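Local coordinates for protein formiminoglutamase (Trypanosoma cruzi, PDB 4MYK) that hydrolyses N-formimino-L-glutamate to L-glutamate and formamide as an arginase-like enzyme built around a manganese centre, at residues Ile35-Glu41 and Asp88-Leu94; Arg49-Gly55 and Leu282-Val286; Lys178-Phe183 and Ala223-Lys229. The protein carries 1 engineered substitution. All coordinates share one frame; numbering follows the deposited sequence.

Contact 1: residues Ile35-Glu41 and Asp88-Leu94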
loop_
_atom_site.group_PDB
_atom_site.type_symbol
_atom_site.label_atom_id
_atom_site.label_comp_id
_atom_site.label_asym_id
_atom_site.label_seq_id
_atom_site.Cartn_x
_atom_site.Cartn_y
_atom_site.Cartn_z
ATOM N N ILE A 35 0.227 -2.028 29.757
ATOM C CA ILE A 35 1.439 -1.529 30.395
ATOM C C ILE A 35 2.291 -0.853 29.334
ATOM O O ILE A 35 2.553 -1.432 28.290
ATOM C CB ILE A 35 2.253 -2.693 31.047
ATOM C CG1 ILE A 35 1.427 -3.381 32.145
ATOM C CG2 ILE A 35 3.582 -2.190 31.603
ATOM C CD1 ILE A 35 1.810 -4.840 32.406
ATOM N N GLY A 36 2.717 0.373 29.594
ATOM C CA GLY A 36 3.530 1.092 28.633
ATOM C C GLY A 36 5.007 0.928 28.908
ATOM O O GLY A 36 5.436 0.929 30.062
ATOM N N PHE A 37 5.787 0.775 27.841
ATOM C CA PHE A 37 7.241 0.743 27.954
ATOM C C PHE A 37 7.901 1.742 26.987
ATOM O O PHE A 37 8.362 1.366 25.898
ATOM C CB PHE A 37 7.783 -0.681 27.765
ATOM C CG PHE A 37 9.171 -0.881 28.325
ATOM C CD1 PHE A 37 9.411 -0.736 29.687
ATOM C CD2 PHE A 37 10.226 -1.213 27.497
ATOM C CE1 PHE A 37 10.675 -0.910 30.202
ATOM C CE2 PHE A 37 11.490 -1.394 28.002
ATOM C CZ PHE A 37 11.718 -1.242 29.357
ATOM N N PRO A 38 7.962 3.024 27.402
ATOM C CA PRO A 38 8.443 4.130 26.568
ATOM C C PRO A 38 9.976 4.184 26.472
ATOM O O PRO A 38 10.581 5.145 26.946
ATOM C CB PRO A 38 7.921 5.373 27.305
ATOM C CG PRO A 38 7.335 4.884 28.625
ATOM C CD PRO A 38 7.729 3.457 28.787
ATOM N N TYR A 39 10.590 3.166 25.867
ATOM C CA TYR A 39 12.037 3.142 25.680
ATOM C C TYR A 39 12.403 2.733 24.261
ATOM O O TYR A 39 11.764 1.873 23.669
ATOM C CB TYR A 39 12.711 2.227 26.708
ATOM C CG TYR A 39 12.453 2.680 28.123
ATOM C CD1 TYR A 39 13.300 3.582 28.751
ATOM C CD2 TYR A 39 11.337 2.229 28.823
ATOM C CE1 TYR A 39 13.045 4.014 30.047
ATOM C CE2 TYR A 39 11.072 2.652 30.123
ATOM C CZ TYR A 39 11.928 3.541 30.728
ATOM O OH TYR A 39 11.666 3.959 32.012
ATOM N N ASP A 40 13.446 3.356 23.733
ATOM C CA ASP A 40 13.829 3.218 22.336
ATOM C C ASP A 40 14.373 1.853 21.968
ATOM O O ASP A 40 14.121 1.356 20.877
ATOM C CB ASP A 40 14.917 4.247 21.991
ATOM C CG ASP A 40 14.358 5.540 21.429
ATOM O OD1 ASP A 40 15.168 6.361 20.955
ATOM O OD2 ASP A 40 13.122 5.737 21.448
ATOM N N GLU A 41 15.152 1.269 22.869
ATOM C CA GLU A 41 16.068 0.182 22.513
ATOM C C GLU A 41 15.470 -1.029 21.783
ATOM O O GLU A 41 14.529 -1.671 22.250
ATOM C CB GLU A 41 16.881 -0.253 23.731
ATOM C CG GLU A 41 17.878 0.800 24.207
ATOM C CD GLU A 41 17.242 1.945 25.007
ATOM O OE1 GLU A 41 16.039 1.856 25.332
ATOM O OE2 GLU A 41 17.959 2.929 25.317
ATOM N N ASP A 88 2.830 3.673 32.458
ATOM C CA ASP A 88 4.186 3.416 31.961
ATOM C C ASP A 88 5.113 2.890 33.051
ATOM O O ASP A 88 5.041 3.307 34.205
ATOM C CB ASP A 88 4.817 4.685 31.358
ATOM C CG ASP A 88 4.266 5.030 29.985
ATOM O OD1 ASP A 88 3.613 4.175 29.344
ATOM O OD2 ASP A 88 4.504 6.169 29.544
ATOM N N ILE A 89 5.982 1.965 32.666
ATOM C CA ILE A 89 7.070 1.526 33.518
ATOM C C ILE A 89 8.184 2.561 33.430
ATOM O O ILE A 89 8.802 2.720 32.379
ATOM C CB ILE A 89 7.619 0.161 33.059
ATOM C CG1 ILE A 89 6.539 -0.915 33.174
ATOM C CG2 ILE A 89 8.840 -0.227 33.873
ATOM C CD1 ILE A 89 5.956 -1.053 34.570
ATOM N N THR A 90 8.436 3.272 34.523
ATOM C CA THR A 90 9.470 4.302 34.524
ATOM C C THR A 90 10.537 4.010 35.558
ATOM O O THR A 90 10.233 3.547 36.653
ATOM C CB THR A 90 8.885 5.683 34.813
ATOM O OG1 THR A 90 7.815 5.548 35.757
ATOM C CG2 THR A 90 8.364 6.319 33.523
ATOM N N ALA A 91 11.786 4.297 35.209
ATOM C CA ALA A 91 12.915 3.954 36.062
ATOM C C ALA A 91 14.125 4.844 35.773
ATOM O O ALA A 91 14.287 5.348 34.659
ATOM C CB ALA A 91 13.277 2.488 35.877
ATOM N N SER A 92 14.979 5.026 36.778
ATOM C CA SER A 92 16.152 5.890 36.638
ATOM C C SER A 92 17.195 5.317 35.669
ATOM O O SER A 92 17.870 6.064 34.966
ATOM C CB SER A 92 16.786 6.167 38.003
ATOM O OG SER A 92 17.510 5.047 38.485
ATOM N N THR A 93 17.329 3.992 35.646
ATOM C CA THR A 93 18.239 3.326 34.715
ATOM C C THR A 93 17.462 2.368 33.845
ATOM O O THR A 93 16.353 1.973 34.181
ATOM C CB THR A 93 19.355 2.521 35.428
ATOM O OG1 THR A 93 18.775 1.460 36.198
ATOM C CG2 THR A 93 20.198 3.419 36.334
ATOM N N LEU A 94 18.064 1.975 32.733
ATOM C CA LEU A 94 17.393 1.135 31.744
ATOM C C LEU A 94 17.173 -0.308 32.214
ATOM O O LEU A 94 16.098 -0.882 32.039
ATOM C CB LEU A 94 18.196 1.136 30.450
ATOM C CG LEU A 94 17.431 0.594 29.265
ATOM C CD1 LEU A 94 16.282 1.541 28.907
ATOM C CD2 LEU A 94 18.399 0.423 28.120
#
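Gly36 and Asp88 pair as a parallel bridge. The backbone bond beside them, Ile89 N to Gly36 O, is 2.9 Å long and nearly straight at 171°. Beyond it the two segments part.

Tyr39 then adds a side-chain link. With CG beside the backbone N (chi1 -60°), its ring leans over to the loop that follows Asp88. The Tyr39 OH donates to Ile89 O at 3.1 Å, and that oxygen lies at the ring edge, in plane. The same hydroxyl accepts a weak bond from Ala91 N, so it grips two backbone groups. Asp88 OD1 lies 3.2 Å from Gly36 CA and is salt-bridged to Arg60, while Asp88 OD2 lies against Pro38 CG.

Side-chain packing fills the rest. Ile35 CG2 rests on Ile89 CG1 at 3.6 Å. Ile89 CB meets the edge of the Phe37 ring, while Tyr39 CD2 covers the centre of one Phe37 face. Leu94 CD1 touches Tyr39 CD1 at 3.6 Å, and both Leu94 methyls lie against the Glu41 carboxylate.

Strand 83-88 is outermost in the parallel sheet within this chain. Strand 32-37 lies between it and strand 114-119, and helix 94-110 packs on Ile35, Phe37, Tyr39 and Ala91.

Contact 2: residues Arg49-Gly55 and Leu282-Val286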
loop_
_atom_site.group_PDB
_atom_site.type_symbol
_atom_site.label_atom_id
_atom_site.label_comp_id
_atom_site.label_asym_id
_atom_site.label_seq_id
_atom_site.Cartn_x
_atom_site.Cartn_y
_atom_site.Cartn_z
ATOM N N ARG A 49 15.578 4.224 13.409
ATOM C CA ARG A 49 15.622 5.577 13.937
ATOM C C ARG A 49 15.076 5.589 15.349
ATOM O O ARG A 49 14.282 4.716 15.715
ATOM C CB ARG A 49 14.790 6.514 13.062
ATOM C CG ARG A 49 15.255 6.607 11.609
ATOM C CD ARG A 49 14.466 7.683 10.895
ATOM N NE ARG A 49 14.086 8.725 11.845
ATOM C CZ ARG A 49 13.110 9.607 11.656
ATOM N NH1 ARG A 49 12.394 9.589 10.533
ATOM N NH2 ARG A 49 12.851 10.507 12.598
ATOM N N ALA A 50 15.513 6.579 16.132
ATOM C CA ALA A 50 14.964 6.855 17.461
ATOM C C ALA A 50 13.493 7.259 17.400
ATOM O O ALA A 50 13.029 7.770 16.391
ATOM C CB ALA A 50 15.772 7.965 18.146
ATOM N N GLY A 51 12.765 7.041 18.493
ATOM C CA GLY A 51 11.375 7.471 18.570
ATOM C C GLY A 51 10.354 6.475 19.104
ATOM O O GLY A 51 9.224 6.861 19.408
ATOM N N ALA A 52 10.741 5.205 19.213
ATOM C CA ALA A 52 9.821 4.166 19.677
ATOM C C ALA A 52 9.341 4.409 21.107
ATOM O O ALA A 52 8.290 3.913 21.524
ATOM C CB ALA A 52 10.458 2.786 19.556
ATOM N N LYS A 53 10.112 5.172 21.867
ATOM C CA LYS A 53 9.707 5.506 23.221
ATOM C C LYS A 53 8.434 6.364 23.232
ATOM O O LYS A 53 7.784 6.504 24.266
ATOM C CB LYS A 53 10.835 6.232 23.949
ATOM C CG LYS A 53 10.960 7.679 23.536
ATOM C CD LYS A 53 12.323 8.237 23.858
ATOM C CE LYS A 53 12.465 9.609 23.227
ATOM N NZ LYS A 53 11.914 9.636 21.833
ATOM N N LYS A 54 8.087 6.941 22.082
ATOM C CA LYS A 54 6.869 7.747 21.952
ATOM C C LYS A 54 5.638 6.919 21.535
ATOM O O LYS A 54 4.514 7.414 21.561
ATOM C CB LYS A 54 7.106 8.909 20.982
ATOM C CG LYS A 54 8.206 9.867 21.445
ATOM C CD LYS A 54 7.652 11.255 21.751
ATOM C CE LYS A 54 8.700 12.156 22.414
ATOM N NZ LYS A 54 9.891 12.465 21.566
ATOM N N GLY A 55 5.868 5.657 21.175
ATOM C CA GLY A 55 4.806 4.738 20.813
ATOM C C GLY A 55 3.680 4.615 21.831
ATOM O O GLY A 55 2.502 4.691 21.474
ATOM N N LEU A 282 6.700 0.629 17.432
ATOM C CA LEU A 282 5.874 1.767 17.026
ATOM C C LEU A 282 6.644 3.063 17.256
ATOM O O LEU A 282 7.093 3.337 18.369
ATOM C CB LEU A 282 4.534 1.803 17.780
ATOM C CG LEU A 282 3.557 2.882 17.301
ATOM C CD1 LEU A 282 3.148 2.591 15.879
ATOM C CD2 LEU A 282 2.326 2.973 18.189
ATOM N N ASN A 283 6.776 3.859 16.197
ATOM C CA ASN A 283 7.666 5.012 16.193
ATOM C C ASN A 283 7.035 6.251 15.514
ATOM O O ASN A 283 7.120 6.420 14.287
ATOM C CB ASN A 283 8.973 4.614 15.514
ATOM C CG ASN A 283 10.030 5.661 15.643
ATOM O OD1 ASN A 283 9.728 6.854 15.760
ATOM N ND2 ASN A 283 11.286 5.234 15.611
ATOM N N PRO A 284 6.383 7.113 16.320
ATOM C CA PRO A 284 5.589 8.246 15.818
ATOM C C PRO A 284 6.441 9.362 15.234
ATOM O O PRO A 284 5.901 10.231 14.545
ATOM C CB PRO A 284 4.847 8.739 17.064
ATOM C CG PRO A 284 4.858 7.560 18.003
ATOM C CD PRO A 284 6.172 6.890 17.761
ATOM N N LEU A 285 7.744 9.339 15.510
ATOM C CA LEU A 285 8.666 10.286 14.878
ATOM C C LEU A 285 8.861 9.915 13.419
ATOM O O LEU A 285 9.139 10.778 12.593
ATOM C CB LEU A 285 10.027 10.301 15.561
ATOM C CG LEU A 285 10.045 10.355 17.086
ATOM C CD1 LEU A 285 11.423 10.800 17.572
ATOM C CD2 LEU A 285 8.950 11.281 17.572
ATOM N N VAL A 286 8.735 8.629 13.099
ATOM C CA VAL A 286 8.817 8.216 11.701
ATOM C C VAL A 286 7.512 8.504 10.948
ATOM O O VAL A 286 7.546 9.062 9.852
ATOM C CB VAL A 286 9.229 6.751 11.528
ATOM C CG1 VAL A 286 9.162 6.375 10.057
ATOM C CG2 VAL A 286 10.624 6.540 12.067
#
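Leu285 lays its branch point and one methyl over the bare backbone of Gly51. Leu285 CD1 comes to 3.5 Å from Gly51 CA, a tight carbon contact. Because Gly51 has no CB, Leu285 and the Asn283 amide can both press in; its positive phi (133°) is a second reason for glycine here.

Asn283 holds the centre. Its CG lies anti to the backbone N (chi1 -171°), which carries the amide across to the other loop. Asn283 ND2 donates to Ala50 O at 3.2 Å. That oxygen is close to the amide plane, but the donor stands above the Ala50 carbonyl plane. Asn283 ND2 also bonds Ser249 OG. On the other side of the amide, Asn283 OD1 turns back on its own loop. It accepts weak bonds from Leu285 N at 3.2 Å and from Val286 N at 3.3 Å. The first closes an Asx turn, and the backbone bond from Val286 N to Asn283 O tightens the same bend.

Both loops follow parallel strands of the arginase fold, 32-37 and 274-280, on the side of the sheet ends where the manganese ions bind. The side chain of Ala52 is about 8 Å from that of the manganese ligand Asn122. A short 3-10 segment, 52-54, leads into helix 55-63.

Pro284 fits against that turn. Its CD faces Gly51 O and Gly55 N, and its CG lies 3.6 Å from Lys54 O. Leu282 O receives a CA-H...O contact from Ala52 CA at 3.1 Å, while Leu282 CD2 reaches Gly55 O. At the far end, Arg49 bends at chi3 (30°), and Val286 CG2 sits over one face of its guanidinium, 3.8 Å from Arg49 NH1.

Contact 3: residues Lys178-Phe183 and Ala223-Lys229; sequences KRFVEF and AFGLTGK
Val181 is the knob of this contact. It points from the strand into a shallow hollow on the helix formed by Ala223, Leu226 and Thr227. Val181 CG2 lies 3.9 Å from Leu226 CD1 and equally near Leu226 CB, and the two side chains cross at about a right angle. Its other methyl, Val181 CG1, faces Ala223 CB. Two residues on from Val181, the Phe183 ring takes the bump of Ala223 CB, 4.0 Å from Phe183 CD2. At the other end Thr227 CG2 packs on Arg179 O at 3.6 Å.

This is helix-on-sheet packing of the alpha/beta type. Helix 216-227 belongs to the beta-alpha-beta crossover from strand 204-207 to strand 231-236. The axes of helix segment 223-227 and strand segment 180-183 pass 8.0 Å apart at 155°, nearly antiparallel. The neighbouring strands also meet this helix: Ala223 touches Ile143 of strand 141-145, and Leu226 touches Met206 of strand 204-207.

Where the helix stops, Gly228 takes a positive phi (71°) and the chain turns away. Arg179 wraps round this corner. Its bend at chi3 (62°) brings the guanidinium edge to the carbonyls of Thr227, at the helix end, and Lys229, just past it. Arg179 NE donates to Thr227 O at 2.8 Å, and Arg179 NH2 adds weak bonds to Thr227 O and Lys229 O. Arg179 NH1 forms a salt bridge with Asp139, so the group is held from two directions. A water bridges the two segments, donating to Lys178 O at 2.7 Å and to Leu226 O at 3.1 Å.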
loop_
_atom_site.group_PDB
_atom_site.type_symbol
_atom_site.label_atom_id
_atom_site.label_comp_id
_atom_site.label_asym_id
_atom_site.label_seq_id
_atom_site.Cartn_x
_atom_site.Cartn_y
_atom_site.Cartn_z
ATOM N N LYS A 178 12.005 -25.869 20.949
ATOM C CA LYS A 178 11.029 -26.498 20.068
ATOM C C LYS A 178 9.726 -25.724 20.114
ATOM O O LYS A 178 8.839 -25.941 19.297
ATOM C CB LYS A 178 10.750 -27.940 20.478
ATOM C CG LYS A 178 11.968 -28.802 20.673
ATOM C CD LYS A 178 11.545 -30.222 21.064
ATOM C CE LYS A 178 12.484 -30.812 22.121
ATOM N NZ LYS A 178 12.059 -32.157 22.608
ATOM N N ARG A 179 9.603 -24.828 21.087
ATOM C CA ARG A 179 8.371 -24.050 21.244
ATOM C C ARG A 179 8.562 -22.571 20.913
ATOM O O ARG A 179 7.812 -21.714 21.365
ATOM C CB ARG A 179 7.775 -24.263 22.635
ATOM C CG ARG A 179 7.240 -25.681 22.800
ATOM C CD ARG A 179 6.827 -25.979 24.220
ATOM N NE ARG A 179 5.745 -25.116 24.670
ATOM C CZ ARG A 179 5.176 -25.216 25.865
ATOM N NH1 ARG A 179 5.593 -26.145 26.714
ATOM N NH2 ARG A 179 4.194 -24.396 26.208
ATOM N N PHE A 180 9.571 -22.302 20.090
ATOM C CA PHE A 180 9.850 -20.949 19.630
ATOM C C PHE A 180 9.694 -20.808 18.118
ATOM O O PHE A 180 10.283 -21.553 17.342
ATOM C CB PHE A 180 11.238 -20.488 20.082
ATOM C CG PHE A 180 11.631 -19.152 19.538
ATOM C CD1 PHE A 180 10.934 -18.015 19.892
ATOM C CD2 PHE A 180 12.702 -19.030 18.677
ATOM C CE1 PHE A 180 11.297 -16.780 19.384
ATOM C CE2 PHE A 180 13.068 -17.795 18.171
ATOM C CZ PHE A 180 12.367 -16.673 18.527
ATOM N N VAL A 181 8.885 -19.842 17.708
ATOM C CA VAL A 181 8.670 -19.592 16.291
ATOM C C VAL A 181 9.019 -18.148 15.912
ATOM O O VAL A 181 8.600 -17.197 16.570
ATOM C CB VAL A 181 7.223 -19.912 15.866
ATOM C CG1 VAL A 181 7.016 -19.576 14.400
ATOM C CG2 VAL A 181 6.907 -21.371 16.138
ATOM N N GLU A 182 9.822 -18.014 14.861
ATOM C CA GLU A 182 10.058 -16.737 14.206
ATOM C C GLU A 182 9.039 -16.663 13.088
ATOM O O GLU A 182 9.044 -17.496 12.187
ATOM C CB GLU A 182 11.467 -16.684 13.618
ATOM C CG GLU A 182 12.590 -16.810 14.642
ATOM C CD GLU A 182 12.947 -15.490 15.312
ATOM O OE1 GLU A 182 12.111 -14.567 15.336
ATOM O OE2 GLU A 182 14.080 -15.374 15.825
ATOM N N PHE A 183 8.156 -15.677 13.158
ATOM C CA PHE A 183 7.019 -15.614 12.256
ATOM C C PHE A 183 7.076 -14.416 11.319
ATOM O O PHE A 183 7.187 -13.278 11.767
ATOM C CB PHE A 183 5.728 -15.568 13.061
ATOM C CG PHE A 183 4.514 -15.878 12.256
ATOM C CD1 PHE A 183 3.833 -14.869 11.583
ATOM C CD2 PHE A 183 4.055 -17.180 12.154
ATOM C CE1 PHE A 183 2.716 -15.153 10.828
ATOM C CE2 PHE A 183 2.933 -17.473 11.400
ATOM C CZ PHE A 183 2.260 -16.461 10.739
ATOM N N ALA A 223 1.584 -22.014 13.947
ATOM C CA ALA A 223 2.558 -21.486 14.900
ATOM C C ALA A 223 2.147 -21.738 16.358
ATOM O O ALA A 223 2.986 -22.099 17.186
ATOM C CB ALA A 223 2.817 -19.984 14.648
ATOM N N PHE A 224 0.865 -21.553 16.671
ATOM C CA PHE A 224 0.373 -21.831 18.029
ATOM C C PHE A 224 0.357 -23.335 18.355
ATOM O O PHE A 224 0.397 -23.738 19.520
ATOM C CB PHE A 224 -1.016 -21.236 18.249
ATOM C CG PHE A 224 -1.037 -19.746 18.251
ATOM C CD1 PHE A 224 0.060 -19.032 18.700
ATOM C CD2 PHE A 224 -2.161 -19.050 17.813
ATOM C CE1 PHE A 224 0.036 -17.650 18.711
ATOM C CE2 PHE A 224 -2.184 -17.662 17.817
ATOM C CZ PHE A 224 -1.091 -16.966 18.271
ATOM N N GLY A 225 0.283 -24.153 17.311
ATOM C CA GLY A 225 0.408 -25.586 17.466
ATOM C C GLY A 225 1.787 -25.933 17.976
ATOM O O GLY A 225 1.941 -26.812 18.814
ATOM N N LEU A 226 2.787 -25.226 17.458
ATOM C CA LEU A 226 4.178 -25.388 17.868
ATOM C C LEU A 226 4.478 -24.760 19.235
ATOM O O LEU A 226 5.118 -25.376 20.082
ATOM C CB LEU A 226 5.114 -24.801 16.799
ATOM C CG LEU A 226 5.170 -25.524 15.449
ATOM C CD1 LEU A 226 5.823 -24.668 14.384
ATOM C CD2 LEU A 226 5.894 -26.851 15.602
ATOM N N THR A 227 4.024 -23.533 19.455
ATOM C CA THR A 227 4.257 -22.880 20.735
ATOM C C THR A 227 3.439 -23.538 21.859
ATOM O O THR A 227 3.931 -23.755 22.954
ATOM C CB THR A 227 3.942 -21.385 20.658
ATOM O OG1 THR A 227 2.565 -21.210 20.308
ATOM C CG2 THR A 227 4.813 -20.715 19.605
ATOM N N GLY A 228 2.182 -23.848 21.582
ATOM C CA GLY A 228 1.355 -24.557 22.542
ATOM C C GLY A 228 0.930 -23.770 23.767
ATOM O O GLY A 228 0.457 -22.642 23.661
ATOM N N LYS A 229 1.079 -24.377 24.939
ATOM C CA LYS A 229 0.549 -23.788 26.161
ATOM C C LYS A 229 1.288 -22.514 26.533
ATOM O O LYS A 229 2.482 -22.378 26.261
ATOM C CB LYS A 229 0.640 -24.772 27.319
ATOM C CG LYS A 229 -0.017 -26.100 27.058
ATOM C CD LYS A 229 -0.831 -26.535 28.255
ATOM C CE LYS A 229 -0.119 -26.215 29.564
ATOM N NZ LYS A 229 -0.921 -26.602 30.772
HETATM O O HOH W 1 6.879 -27.832 19.349
#

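In the fold
Contacts 1 and 2 are neighbours, with centres about 13 Å apart. They touch through Asp40, whose OD2 probably bonds the backbone N of Gly51 and of Lys53. Their segments interleave along the chain: 35-41, 49-55, 88-94, then 282-286. Contact 3 lies across the chain's centre, about 28 Å from contact 1 and 29 Å from contact 2, centre to centre. It is nested in the loop closed by contact 2. Contacts 1 and 3 reach the same parallel sheet near its two outermost strands, 83-88 and 204-207. The manganese ions lie between these flanks; the side chains of Glu41, Ala52 and Phe183 are each about 11 Å from a bound manganese ion.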